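Long-range contact in succinate dehydrogenase subunit A (Mycolicibacterium smegmatis MC2 51, PDB 6LUM), which probably oxidises succinate to fumarate as the FAD-carrying flavoprotein subunit of a membrane-bound succinate dehydrogenase (complex II): residues G73-D81 against R543-H551. Residues are numbered along the deposited sequence; the frame is centred on the assembly and turned at random.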
loop_
_atom_site.group_PDB
_atom_site.type_symbol
_atom_site.label_atom_id
_atom_site.label_comp_id
_atom_site.label_asym_id
_atom_site.label_seq_id
_atom_site.Cartn_x
_atom_site.Cartn_y
_atom_site.Cartn_z
ATOM N N GLY D 73 -40.310 -29.769 -16.720
ATOM C CA GLY D 73 -40.202 -28.859 -17.846
ATOM C C GLY D 73 -39.326 -29.413 -18.946
ATOM O O GLY D 73 -39.631 -29.256 -20.130
ATOM N N GLY D 74 -38.244 -30.088 -18.576
ATOM C CA GLY D 74 -37.409 -30.757 -19.553
ATOM C C GLY D 74 -38.077 -31.869 -20.331
ATOM O O GLY D 74 -37.426 -32.475 -21.183
ATOM N N ASP D 75 -39.347 -32.156 -20.068
ATOM C CA ASP D 75 -40.083 -33.218 -20.753
ATOM C C ASP D 75 -39.404 -34.573 -20.580
ATOM O O ASP D 75 -39.393 -35.401 -21.491
ATOM C CB ASP D 75 -40.276 -32.895 -22.231
ATOM C CG ASP D 75 -41.523 -33.523 -22.797
ATOM O OD1 ASP D 75 -42.010 -34.502 -22.203
ATOM O OD2 ASP D 75 -42.019 -33.041 -23.832
ATOM N N TYR D 76 -38.832 -34.798 -19.402
ATOM C CA TYR D 76 -38.281 -36.094 -19.012
ATOM C C TYR D 76 -37.156 -36.523 -19.950
ATOM O O TYR D 76 -37.131 -37.637 -20.474
ATOM C CB TYR D 76 -39.384 -37.150 -18.935
ATOM C CG TYR D 76 -40.420 -36.803 -17.902
ATOM C CD1 TYR D 76 -40.071 -36.675 -16.567
ATOM C CD2 TYR D 76 -41.736 -36.572 -18.258
ATOM C CE1 TYR D 76 -41.001 -36.342 -15.621
ATOM C CE2 TYR D 76 -42.673 -36.241 -17.317
ATOM C CZ TYR D 76 -42.301 -36.128 -16.001
ATOM O OH TYR D 76 -43.237 -35.797 -15.055
ATOM N N LEU D 77 -36.220 -35.601 -20.153
ATOM C CA LEU D 77 -34.960 -35.922 -20.804
ATOM C C LEU D 77 -33.785 -35.299 -20.066
ATOM O O LEU D 77 -32.646 -35.445 -20.515
ATOM C CB LEU D 77 -34.957 -35.464 -22.255
ATOM C CG LEU D 77 -34.076 -36.280 -23.191
ATOM C CD1 LEU D 77 -34.698 -37.628 -23.421
ATOM C CD2 LEU D 77 -33.880 -35.556 -24.491
ATOM N N ALA D 78 -34.025 -34.605 -18.960
ATOM C CA ALA D 78 -32.954 -34.085 -18.134
ATOM C C ALA D 78 -32.335 -35.209 -17.315
ATOM O O ALA D 78 -32.880 -36.306 -17.212
ATOM C CB ALA D 78 -33.478 -32.981 -17.219
ATOM N N ASP D 79 -31.179 -34.931 -16.729
ATOM C CA ASP D 79 -30.522 -35.870 -15.832
ATOM C C ASP D 79 -30.772 -35.427 -14.399
ATOM O O ASP D 79 -30.406 -34.308 -14.020
ATOM C CB ASP D 79 -29.027 -35.958 -16.115
ATOM C CG ASP D 79 -28.726 -36.617 -17.441
ATOM O OD1 ASP D 79 -29.568 -37.407 -17.911
ATOM O OD2 ASP D 79 -27.647 -36.356 -18.011
ATOM N N GLN D 80 -31.389 -36.305 -13.603
ATOM C CA GLN D 80 -31.853 -35.887 -12.288
ATOM C C GLN D 80 -30.702 -35.553 -11.350
ATOM O O GLN D 80 -30.840 -34.664 -10.504
ATOM C CB GLN D 80 -32.744 -36.957 -11.671
ATOM C CG GLN D 80 -34.220 -36.825 -12.005
ATOM C CD GLN D 80 -34.585 -37.489 -13.300
ATOM O OE1 GLN D 80 -33.769 -38.168 -13.903
ATOM N NE2 GLN D 80 -35.823 -37.315 -13.728
ATOM N N ASP D 81 -29.560 -36.229 -11.484
ATOM C CA ASP D 81 -28.395 -35.877 -10.678
ATOM C C ASP D 81 -27.958 -34.447 -10.955
ATOM O O ASP D 81 -27.698 -33.665 -10.029
ATOM C CB ASP D 81 -27.246 -36.844 -10.952
ATOM C CG ASP D 81 -27.024 -37.097 -12.434
ATOM O OD1 ASP D 81 -27.648 -36.404 -13.264
ATOM O OD2 ASP D 81 -26.222 -37.992 -12.773
ATOM N N ARG D 543 -45.123 -38.532 -27.818
ATOM C CA ARG D 543 -43.859 -38.904 -27.199
ATOM C C ARG D 543 -43.732 -40.419 -27.086
ATOM O O ARG D 543 -44.651 -41.096 -26.620
ATOM C CB ARG D 543 -43.762 -38.247 -25.826
ATOM C CG ARG D 543 -42.433 -38.394 -25.151
ATOM C CD ARG D 543 -42.418 -37.612 -23.857
ATOM N NE ARG D 543 -43.420 -38.110 -22.924
ATOM C CZ ARG D 543 -43.702 -37.551 -21.753
ATOM N NH1 ARG D 543 -43.052 -36.473 -21.350
ATOM N NH2 ARG D 543 -44.635 -38.080 -20.982
ATOM N N ASP D 544 -42.588 -40.947 -27.523
ATOM C CA ASP D 544 -42.302 -42.381 -27.467
ATOM C C ASP D 544 -41.289 -42.629 -26.353
ATOM O O ASP D 544 -40.079 -42.595 -26.553
ATOM C CB ASP D 544 -41.791 -42.876 -28.816
ATOM C CG ASP D 544 -41.951 -44.371 -28.988
ATOM O OD1 ASP D 544 -42.588 -45.006 -28.124
ATOM O OD2 ASP D 544 -41.438 -44.912 -29.987
ATOM N N ASP D 545 -41.806 -42.897 -25.161
ATOM C CA ASP D 545 -40.975 -43.052 -23.974
ATOM C C ASP D 545 -40.230 -44.376 -23.936
ATOM O O ASP D 545 -39.398 -44.573 -23.046
ATOM C CB ASP D 545 -41.835 -42.917 -22.717
ATOM C CG ASP D 545 -42.220 -41.485 -22.427
ATOM O OD1 ASP D 545 -41.409 -40.585 -22.711
ATOM O OD2 ASP D 545 -43.336 -41.256 -21.920
ATOM N N THR D 546 -40.498 -45.282 -24.870
ATOM C CA THR D 546 -39.890 -46.605 -24.850
ATOM C C THR D 546 -38.729 -46.746 -25.818
ATOM O O THR D 546 -37.823 -47.547 -25.570
ATOM C CB THR D 546 -40.935 -47.675 -25.178
ATOM O OG1 THR D 546 -41.071 -47.786 -26.599
ATOM C CG2 THR D 546 -42.281 -47.303 -24.578
ATOM N N ASN D 547 -38.733 -45.993 -26.912
ATOM C CA ASN D 547 -37.695 -46.095 -27.921
ATOM C C ASN D 547 -36.759 -44.902 -27.965
ATOM O O ASN D 547 -35.606 -45.061 -28.363
ATOM C CB ASN D 547 -38.322 -46.277 -29.307
ATOM C CG ASN D 547 -37.505 -47.183 -30.204
ATOM O OD1 ASN D 547 -36.278 -47.213 -30.124
ATOM N ND2 ASN D 547 -38.184 -47.929 -31.065
ATOM N N TYR D 548 -37.211 -43.720 -27.563
ATOM C CA TYR D 548 -36.449 -42.497 -27.766
ATOM C C TYR D 548 -36.273 -41.704 -26.482
ATOM O O TYR D 548 -36.223 -40.477 -26.506
ATOM C CB TYR D 548 -37.103 -41.621 -28.829
ATOM C CG TYR D 548 -37.026 -42.196 -30.214
ATOM C CD1 TYR D 548 -35.809 -42.334 -30.856
ATOM C CD2 TYR D 548 -38.168 -42.604 -30.877
ATOM C CE1 TYR D 548 -35.733 -42.864 -32.110
ATOM C CE2 TYR D 548 -38.099 -43.135 -32.134
ATOM C CZ TYR D 548 -36.879 -43.264 -32.744
ATOM O OH TYR D 548 -36.809 -43.794 -34.006
ATOM N N MET D 549 -36.175 -42.373 -25.342
ATOM C CA MET D 549 -35.790 -41.648 -24.133
ATOM C C MET D 549 -34.293 -41.773 -23.882
ATOM O O MET D 549 -33.838 -42.281 -22.860
ATOM C CB MET D 549 -36.596 -42.125 -22.934
ATOM C CG MET D 549 -36.373 -41.277 -21.690
ATOM S SD MET D 549 -37.427 -41.700 -20.298
ATOM C CE MET D 549 -38.962 -40.977 -20.851
ATOM N N ARG D 550 -33.512 -41.314 -24.853
ATOM C CA ARG D 550 -32.064 -41.308 -24.747
ATOM C C ARG D 550 -31.533 -40.070 -25.448
ATOM O O ARG D 550 -32.154 -39.543 -26.370
ATOM C CB ARG D 550 -31.449 -42.567 -25.362
ATOM C CG ARG D 550 -31.825 -43.852 -24.663
ATOM C CD ARG D 550 -31.668 -45.048 -25.574
ATOM N NE ARG D 550 -32.414 -44.883 -26.813
ATOM C CZ ARG D 550 -32.540 -45.829 -27.734
ATOM N NH1 ARG D 550 -31.970 -47.010 -27.550
ATOM N NH2 ARG D 550 -33.237 -45.597 -28.837
ATOM N N HIS D 551 -30.377 -39.603 -24.997
ATOM C CA HIS D 551 -29.695 -38.530 -25.693
ATOM C C HIS D 551 -29.119 -39.059 -26.994
ATOM O O HIS D 551 -28.629 -40.187 -27.055
ATOM C CB HIS D 551 -28.577 -37.956 -24.834
ATOM C CG HIS D 551 -29.046 -37.309 -23.571
ATOM N ND1 HIS D 551 -29.912 -36.239 -23.557
ATOM C CD2 HIS D 551 -28.753 -37.571 -22.277
ATOM C CE1 HIS D 551 -30.139 -35.875 -22.309
ATOM N NE2 HIS D 551 -29.447 -36.666 -21.513
#
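His-551 lays its imidazole alongside the Leu-77 side chain at the buried end of this contact. The ring comes in with CE1 4.1 Å from Leu-77 CG, and the same ring carbon lies by the Leu-77 carbonyl O. Asp-79 approaches the ring at its edge, OD1 standing 3.7 Å from His-551 NE2 with carboxylate and ring planes 81° apart; that oxygen bonds instead to the backbone N of Val-573, while His-551 ND1 bonds to Asp-236. Next along, Leu-77 CD1 lies over the backbone joining Met-549 to Arg-550, 4.1 Å from Arg-550 N. Met-549 starts out extended, CG anti to its own N (chi1 -172°), and bends at chi3, which takes CE to 3.8 Å from Tyr-76 O. Were His-551 replaced by an alanine, Asp-236 would probably lose its imidazole partner and a gap would be likely to open beside Leu-77.

The partly exposed side, by contrast, is polar. Arg-543 NH1 meets Asp-75 OD1 in a salt bridge and lies at the edge of the Tyr-76 ring, in its plane, 3.4 Å from CD2. The other carboxylate oxygen of Asp-75 takes the N-H of Gly-533. Asp-545 OD1 stands off the guanidinium plane, so no N-H of Arg-543 points at it and only charge joins them; it also pairs with Arg-532. Asp-75 itself follows helix 63-73 in a Schellman motif, with positive phi.

The contact thus joins a turn of the FAD-binding domain to the chain leading into strand 550-556 in the C-terminal region of the flavoprotein: apolar packing and a buried histidine at one end, and at the other two arginines set among two aspartates, whose opposite charges probably offset one another.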